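Side-chain contacts in FAD-dependent pyridine nucleotide-disulphide oxidoreductase (Desulfovibrio vulgaris, PDB 3IWA), which probably uses FAD to pass electrons from a reduced pyridine nucleotide to a disulphide or related acceptor, as other members of its flavoprotein family do: residues Gly312-Ala315 and Asn316-Arg320; Ile276-Asp279 and Thr280-Thr284; Ala411-Ala414 and Arg415-Val419. All coordinates share one frame; numbering follows the deposited sequence.

Contact 1: residues Gly312-Ala315 and Asn316-Arg320; sequences GSMA and NRQGR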
loop_
_atom_site.group_PDB
_atom_site.type_symbol
_atom_site.label_atom_id
_atom_site.label_comp_id
_atom_site.label_asym_id
_atom_site.label_seq_id
_atom_site.Cartn_x
_atom_site.Cartn_y
_atom_site.Cartn_z
ATOM N N GLY A 312 -1.991 12.879 -13.831
ATOM C CA GLY A 312 -2.432 11.899 -14.817
ATOM C C GLY A 312 -3.502 11.006 -14.223
ATOM O O GLY A 312 -4.639 11.017 -14.682
ATOM N N SER A 313 -3.131 10.298 -13.160
ATOM C CA SER A 313 -3.991 9.313 -12.481
ATOM C C SER A 313 -5.461 9.709 -12.241
ATOM O O SER A 313 -6.354 8.857 -12.270
ATOM C CB SER A 313 -3.352 8.977 -11.133
ATOM O OG SER A 313 -3.069 10.170 -10.393
ATOM N N MET A 314 -5.712 10.999 -12.027
ATOM C CA MET A 314 -7.050 11.484 -11.708
ATOM C C MET A 314 -8.007 11.302 -12.893
ATOM O O MET A 314 -9.159 10.950 -12.705
ATOM C CB MET A 314 -7.015 12.957 -11.334
ATOM C CG MET A 314 -6.197 13.340 -10.123
ATOM S SD MET A 314 -7.027 13.121 -8.571
ATOM C CE MET A 314 -6.291 11.601 -8.091
ATOM N N ALA A 315 -7.510 11.555 -14.098
ATOM C CA ALA A 315 -8.276 11.428 -15.348
ATOM C C ALA A 315 -9.161 10.191 -15.425
ATOM O O ALA A 315 -10.387 10.304 -15.481
ATOM C CB ALA A 315 -7.314 11.458 -16.576
ATOM N N ASN A 316 -8.538 9.028 -15.434
ATOM C CA ASN A 316 -9.263 7.786 -15.563
ATOM C C ASN A 316 -10.288 7.563 -14.469
ATOM O O ASN A 316 -11.401 7.174 -14.764
ATOM C CB ASN A 316 -8.319 6.590 -15.746
ATOM C CG ASN A 316 -7.789 6.523 -17.178
ATOM O OD1 ASN A 316 -8.424 7.084 -18.082
ATOM N ND2 ASN A 316 -6.632 5.863 -17.399
ATOM N N ARG A 317 -9.950 7.912 -13.240
ATOM C CA ARG A 317 -10.820 7.614 -12.120
ATOM C C ARG A 317 -12.024 8.547 -12.180
ATOM O O ARG A 317 -13.137 8.086 -12.072
ATOM C CB ARG A 317 -10.076 7.737 -10.811
ATOM C CG ARG A 317 -8.884 6.798 -10.728
ATOM C CD ARG A 317 -8.125 6.914 -9.434
ATOM N NE ARG A 317 -6.884 6.155 -9.509
ATOM C CZ ARG A 317 -5.734 6.502 -8.947
ATOM N NH1 ARG A 317 -5.636 7.615 -8.241
ATOM N NH2 ARG A 317 -4.676 5.719 -9.089
ATOM N N GLN A 318 -11.778 9.836 -12.419
ATOM C CA GLN A 318 -12.853 10.830 -12.484
ATOM C C GLN A 318 -13.713 10.622 -13.746
ATOM O O GLN A 318 -14.890 10.807 -13.694
ATOM C CB GLN A 318 -12.339 12.268 -12.447
ATOM C CG GLN A 318 -11.545 12.639 -11.214
ATOM C CD GLN A 318 -10.960 14.049 -11.312
ATOM O OE1 GLN A 318 -11.159 14.738 -12.312
ATOM N NE2 GLN A 318 -10.286 14.489 -10.262
ATOM N N GLY A 319 -13.105 10.199 -14.835
ATOM C CA GLY A 319 -13.816 9.956 -16.073
ATOM C C GLY A 319 -14.848 8.869 -15.922
ATOM O O GLY A 319 -15.977 8.996 -16.427
ATOM N N ARG A 320 -14.464 7.803 -15.215
ATOM C CA ARG A 320 -15.355 6.692 -14.990
ATOM C C ARG A 320 -16.568 7.159 -14.244
ATOM O O ARG A 320 -17.673 6.842 -14.622
ATOM C CB ARG A 320 -14.670 5.578 -14.235
ATOM C CG ARG A 320 -15.520 4.346 -14.136
ATOM C CD ARG A 320 -14.709 3.175 -13.566
ATOM N NE ARG A 320 -15.288 1.892 -13.939
ATOM C CZ ARG A 320 -16.180 1.225 -13.234
ATOM N NH1 ARG A 320 -16.607 0.072 -13.698
ATOM N NH2 ARG A 320 -16.645 1.683 -12.083
HETATM O O HOH W 1 -2.877 8.205 -8.080
#
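Met314 and Gln318 are joined through the backbone by a helical i to i+4 hydrogen bond: Gln318 N donates to Met314 O at 2.9 Å, with an N-H...O angle of 171°. The next bond, Gly319 N to Ala315 O, is 2.8 Å long and more bent, at 151°. Both donors lie almost on the continuation of the carbonyl bond, as expected in an alpha-helix.

On one flank, the Gln318 side chain crosses that of Met314 at a slant. Its CG stands beside its own backbone N (chi1 -60°) and the chain then runs extended, which puts Gln318 NE2 3.8 Å from Met314 CB. The amide oxygen OE1 is turned to the backbone N of Gly293, so a hydrogen bond outside the helix fixes how the amide is rotated.

Arg317 takes another flank. Extended from CG to NE, it runs back over the preceding turn, and Arg317 CG lies 3.6 Å from Ser313 O. Ser313 CB sits 3.7 Å above one face of the Arg317 guanidinium, toward its rim, while Met314 CE approaches Arg317 NH1 obliquely at 4.0 Å. A water links the two polar ends, accepting from Arg317 NH1 at 2.8 Å and hydrogen-bonded to Ser313 OG. Arg317 NE and NH2 are hydrogen-bonded to Asn451 OD1 and Val437 O of the second subunit. Packing on one face and bonds around its rim probably limit the rotation of the group.

Successive i to i+4 bonds, with the side chain at i+4 crossing that at i, are the signature of an alpha-helix. Here they belong to the early turns of helix 314-326, which pack against helix 14-25 and also form part of the dimer interface.

Contact 2: residues Ile276-Asp279 and Thr280-Thr284; sequences IIVD and TRMRT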
loop_
_atom_site.group_PDB
_atom_site.type_symbol
_atom_site.label_atom_id
_atom_site.label_comp_id
_atom_site.label_asym_id
_atom_site.label_seq_id
_atom_site.Cartn_x
_atom_site.Cartn_y
_atom_site.Cartn_z
ATOM N N ILE A 276 -12.709 25.108 -12.298
ATOM C CA ILE A 276 -14.146 24.819 -12.231
ATOM C C ILE A 276 -14.471 24.069 -10.927
ATOM O O ILE A 276 -13.808 23.083 -10.581
ATOM C CB ILE A 276 -14.575 23.983 -13.425
ATOM C CG1 ILE A 276 -14.423 24.772 -14.736
ATOM C CG2 ILE A 276 -15.984 23.495 -13.261
ATOM C CD1 ILE A 276 -14.600 23.924 -15.966
ATOM N N ILE A 277 -15.471 24.559 -10.197
ATOM C CA ILE A 277 -15.850 23.983 -8.932
ATOM C C ILE A 277 -16.865 22.904 -9.218
ATOM O O ILE A 277 -17.879 23.161 -9.849
ATOM C CB ILE A 277 -16.420 25.041 -7.980
ATOM C CG1 ILE A 277 -15.336 26.044 -7.576
ATOM C CG2 ILE A 277 -17.060 24.398 -6.707
ATOM C CD1 ILE A 277 -15.907 27.220 -6.760
ATOM N N VAL A 278 -16.576 21.688 -8.760
ATOM C CA VAL A 278 -17.489 20.555 -8.914
ATOM C C VAL A 278 -17.836 19.886 -7.585
ATOM O O VAL A 278 -17.057 19.893 -6.636
ATOM C CB VAL A 278 -16.896 19.513 -9.862
ATOM C CG1 VAL A 278 -16.701 20.137 -11.245
ATOM C CG2 VAL A 278 -15.586 18.975 -9.314
ATOM N N ASP A 279 -19.012 19.267 -7.533
ATOM C CA ASP A 279 -19.365 18.445 -6.393
ATOM C C ASP A 279 -18.739 17.051 -6.549
ATOM O O ASP A 279 -18.013 16.789 -7.524
ATOM C CB ASP A 279 -20.891 18.406 -6.208
ATOM C CG ASP A 279 -21.610 17.554 -7.234
ATOM O OD1 ASP A 279 -20.965 16.836 -8.043
ATOM O OD2 ASP A 279 -22.869 17.625 -7.228
ATOM N N THR A 280 -19.042 16.147 -5.623
ATOM C CA THR A 280 -18.361 14.868 -5.628
ATOM C C THR A 280 -18.867 13.965 -6.716
ATOM O O THR A 280 -18.235 12.962 -6.993
ATOM C CB THR A 280 -18.486 14.126 -4.303
ATOM O OG1 THR A 280 -19.850 13.829 -4.109
ATOM C CG2 THR A 280 -17.979 14.972 -3.156
ATOM N N ARG A 281 -19.993 14.316 -7.338
ATOM C CA ARG A 281 -20.476 13.593 -8.527
ATOM C C ARG A 281 -19.816 14.101 -9.826
ATOM O O ARG A 281 -20.129 13.621 -10.915
ATOM C CB ARG A 281 -22.003 13.710 -8.648
ATOM C CG ARG A 281 -22.798 12.726 -7.850
ATOM C CD ARG A 281 -22.854 13.078 -6.377
ATOM N NE ARG A 281 -23.599 12.056 -5.630
ATOM C CZ ARG A 281 -23.712 12.024 -4.294
ATOM N NH1 ARG A 281 -23.153 12.970 -3.544
ATOM N NH2 ARG A 281 -24.397 11.050 -3.699
ATOM N N MET A 282 -18.916 15.077 -9.666
ATOM C CA MET A 282 -18.213 15.795 -10.730
ATOM C C MET A 282 -19.093 16.773 -11.520
ATOM O O MET A 282 -18.726 17.197 -12.615
ATOM C CB MET A 282 -17.421 14.840 -11.638
ATOM C CG MET A 282 -16.412 13.910 -10.887
ATOM S SD MET A 282 -15.204 14.653 -9.755
ATOM C CE MET A 282 -14.229 15.568 -10.951
ATOM N N ARG A 283 -20.212 17.187 -10.927
ATOM C CA ARG A 283 -21.106 18.192 -11.487
ATOM C C ARG A 283 -20.655 19.596 -11.169
ATOM O O ARG A 283 -20.384 19.899 -10.023
ATOM C CB ARG A 283 -22.523 18.065 -10.903
ATOM C CG ARG A 283 -23.295 16.835 -11.346
ATOM C CD ARG A 283 -24.784 16.934 -11.002
ATOM N NE ARG A 283 -25.522 15.952 -11.789
ATOM C CZ ARG A 283 -25.755 14.696 -11.409
ATOM N NH1 ARG A 283 -26.394 13.864 -12.231
ATOM N NH2 ARG A 283 -25.335 14.266 -10.222
ATOM N N THR A 284 -20.656 20.468 -12.176
ATOM C CA THR A 284 -20.385 21.899 -11.981
ATOM C C THR A 284 -21.583 22.597 -11.316
ATOM O O THR A 284 -22.498 21.962 -10.864
ATOM C CB THR A 284 -20.093 22.582 -13.331
ATOM O OG1 THR A 284 -21.271 22.585 -14.135
ATOM C CG2 THR A 284 -19.021 21.846 -14.092
#
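Asp279 and the residues from Arg281 to Arg283 form a local turn in which an aspartate side chain holds the backbone that follows it. The turn closes the chain just after the short strand 276-277 and leads toward strand 289-291; it is partly buried, with Asp279 on the exposed side.

Two backbone bonds define it. Met282 N donates to Asp279 O at 2.9 Å, closing a type I beta turn from Asp279 to Met282; Asp279 N donates to Arg283 O, also at 2.9 Å. Asp279 thus serves as donor and acceptor to different residues of the returning chain.

Its carboxylate adds a second layer. With CG lodged between the backbone N and the carbonyl carbon (chi1 74°), OD1 swings over the turn. Asp279 OD1 accepts from Arg283 N at 3.0 Å, the donor standing above the carboxylate plane, and takes a weak, strongly bent Asx-type bond from Arg281 N at 2.8 Å. Two amides therefore gather on one oxygen, which probably favours the charged carboxylate. The Arg283 side chain runs beside Asp279 in the same direction, but the guanidinium and carboxylate planes are 85° apart and their charged atoms do not meet; Arg283 NE turns to Pro287 O. Arg281 NE forms its salt bridge with Asp330.

Apolar contacts complete the turn. Met282 CE lies 4.0 Å from Val278 CG2, and the Ile276 and Thr284 side chains cross, their CG2 methyls 3.6 Å apart. Val278 and Thr284 also touch Ala291 of strand 289-291, and Met282 touches Gln318 and Ile322 of helix 314-326.

The two backbone bonds, with Met282 left-handed (phi 72°), are the pattern of a type I turn with a G1 beta bulge, Met282 taking the position usually held by glycine.

Contact 3: residues Ala411-Ala414 and Arg415-Val419; sequences ALTA and RINAV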
loop_
_atom_site.group_PDB
_atom_site.type_symbol
_atom_site.label_atom_id
_atom_site.label_comp_id
_atom_site.label_asym_id
_atom_site.label_seq_id
_atom_site.Cartn_x
_atom_site.Cartn_y
_atom_site.Cartn_z
ATOM N N ALA A 411 9.598 -1.558 -4.223
ATOM C CA ALA A 411 9.647 -1.648 -2.766
ATOM C C ALA A 411 9.178 -0.350 -2.091
ATOM O O ALA A 411 8.453 -0.409 -1.126
ATOM C CB ALA A 411 11.052 -2.060 -2.294
ATOM N N LEU A 412 9.564 0.801 -2.619
ATOM C CA LEU A 412 9.136 2.124 -2.097
ATOM C C LEU A 412 7.650 2.439 -2.326
ATOM O O LEU A 412 6.944 2.973 -1.457
ATOM C CB LEU A 412 9.927 3.225 -2.797
ATOM C CG LEU A 412 9.480 4.667 -2.521
ATOM C CD1 LEU A 412 9.687 4.979 -1.037
ATOM C CD2 LEU A 412 10.256 5.654 -3.431
ATOM N N THR A 413 7.227 2.162 -3.543
ATOM C CA THR A 413 5.843 2.244 -3.949
ATOM C C THR A 413 4.945 1.478 -2.972
ATOM O O THR A 413 3.929 2.009 -2.514
ATOM C CB THR A 413 5.703 1.794 -5.456
ATOM O OG1 THR A 413 6.016 2.926 -6.282
ATOM C CG2 THR A 413 4.341 1.341 -5.788
ATOM N N ALA A 414 5.357 0.272 -2.598
ATOM C CA ALA A 414 4.598 -0.522 -1.642
ATOM C C ALA A 414 4.447 0.136 -0.269
ATOM O O ALA A 414 3.472 -0.109 0.456
ATOM C CB ALA A 414 5.219 -1.943 -1.498
ATOM N N ARG A 415 5.437 0.936 0.096
ATOM C CA ARG A 415 5.467 1.583 1.374
ATOM C C ARG A 415 4.625 2.853 1.247
ATOM O O ARG A 415 3.802 3.149 2.082
ATOM C CB ARG A 415 6.932 1.898 1.723
ATOM C CG ARG A 415 7.624 1.101 2.839
ATOM C CD ARG A 415 7.468 -0.407 2.889
ATOM N NE ARG A 415 8.203 -1.026 1.820
ATOM C CZ ARG A 415 8.775 -2.220 1.856
ATOM N NH1 ARG A 415 9.398 -2.637 0.765
ATOM N NH2 ARG A 415 8.751 -2.997 2.942
ATOM N N ILE A 416 4.825 3.629 0.201
ATOM C CA ILE A 416 4.000 4.832 0.005
ATOM C C ILE A 416 2.493 4.522 -0.170
ATOM O O ILE A 416 1.629 5.236 0.357
ATOM C CB ILE A 416 4.512 5.667 -1.219
ATOM C CG1 ILE A 416 5.947 6.179 -0.988
ATOM C CG2 ILE A 416 3.577 6.820 -1.507
ATOM C CD1 ILE A 416 6.193 6.938 0.343
ATOM N N ASN A 417 2.177 3.468 -0.929
ATOM C CA ASN A 417 0.774 3.085 -1.150
ATOM C C ASN A 417 0.068 2.766 0.130
ATOM O O ASN A 417 -1.069 3.162 0.315
ATOM C CB ASN A 417 0.673 1.831 -2.015
ATOM C CG ASN A 417 0.652 2.127 -3.503
ATOM O OD1 ASN A 417 0.626 3.288 -3.928
ATOM N ND2 ASN A 417 0.635 1.058 -4.307
ATOM N N ALA A 418 0.749 2.020 1.006
ATOM C CA ALA A 418 0.160 1.606 2.278
ATOM C C ALA A 418 -0.365 2.797 3.016
ATOM O O ALA A 418 -1.451 2.736 3.595
ATOM C CB ALA A 418 1.169 0.845 3.154
ATOM N N VAL A 419 0.427 3.858 3.054
ATOM C CA VAL A 419 0.051 5.043 3.783
ATOM C C VAL A 419 -0.868 5.981 2.966
ATOM O O VAL A 419 -1.787 6.589 3.525
ATOM C CB VAL A 419 1.327 5.780 4.275
ATOM C CG1 VAL A 419 0.956 7.057 4.947
ATOM C CG2 VAL A 419 2.191 4.850 5.189
#
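Arg415 curls back on its own helix and meets Ala411 O side-on, through two nitrogens of its guanidinium. Arg415 NE lies 3.0 Å and Arg415 NH1 3.1 Å from Ala411 O, which is only 9° out of the guanidinium plane, so the flat group presents its edge to the carbonyl. Both donors come from the same face of the carbonyl plane, and neither is in that plane. The chain reaches this point through bends at chi2 and chi3, which turn it back toward the N-terminal side of the helix, and through an unstaggered chi1 (-109°), a probable cost of the curl. Ala411 CB then packs 3.5 Å from Arg415 NH1, while NH2 is paired with the carboxylate of Asp448. Together these partners should hold the guanidinium in one orientation.

The backbone carbonyl of Leu412 is shared. Ile416 N approaches Leu412 O nearly head-on at 2.8 Å, whereas Arg415 N comes from above the carbonyl plane. The Leu412 and Ile416 side chains are apolar and lie alongside each other, pointing the same way, with CD1 of Leu412 3.9 Å from CG1 of Ile416.

Thr413 and Asn417 form a second such pair, with Thr413 CG2 4.0 Å from Asn417 ND2. The Asn417 amide is committed to the second subunit, its OD1 accepting from Val438 N and its ND2 donating to Ala414 O there. Ala414 O of this chain receives the reciprocal bond from Asn417 ND2 of the other copy.

Helix 409-423 thus faces several neighbours. Leu412 and Ile416 both rest on strands 348-353 and 399-406, and Leu412 also on 386-393; Arg415 lies against helix 449-461. Thr413, Ala414 and Asn417 meet the second subunit, and Ile416, at the boundary, packs on its Val438 as well.

In the fold
Contacts 1 and 3 are both turns of helix that reach the second subunit, but their burial differs: contact 3 is largely buried in the dimerisation domain, whereas contact 1 is only partly so. Contact 2, a partly buried turn with an exposed aspartate, touches no other chain. Contacts 1 and 2 meet directly, Gln318 OE1 packing 3.5 Å from Met282 CE, while contact 3 stands about 30 Å from contact 2, centre to centre. Polar chemistry follows place: at the dimer interface the guanidinium of Arg317 in contact 1 and the amide of Asn417 in contact 3 turn to the second subunit, whereas the polar groups of contact 2 find their partners within the chain.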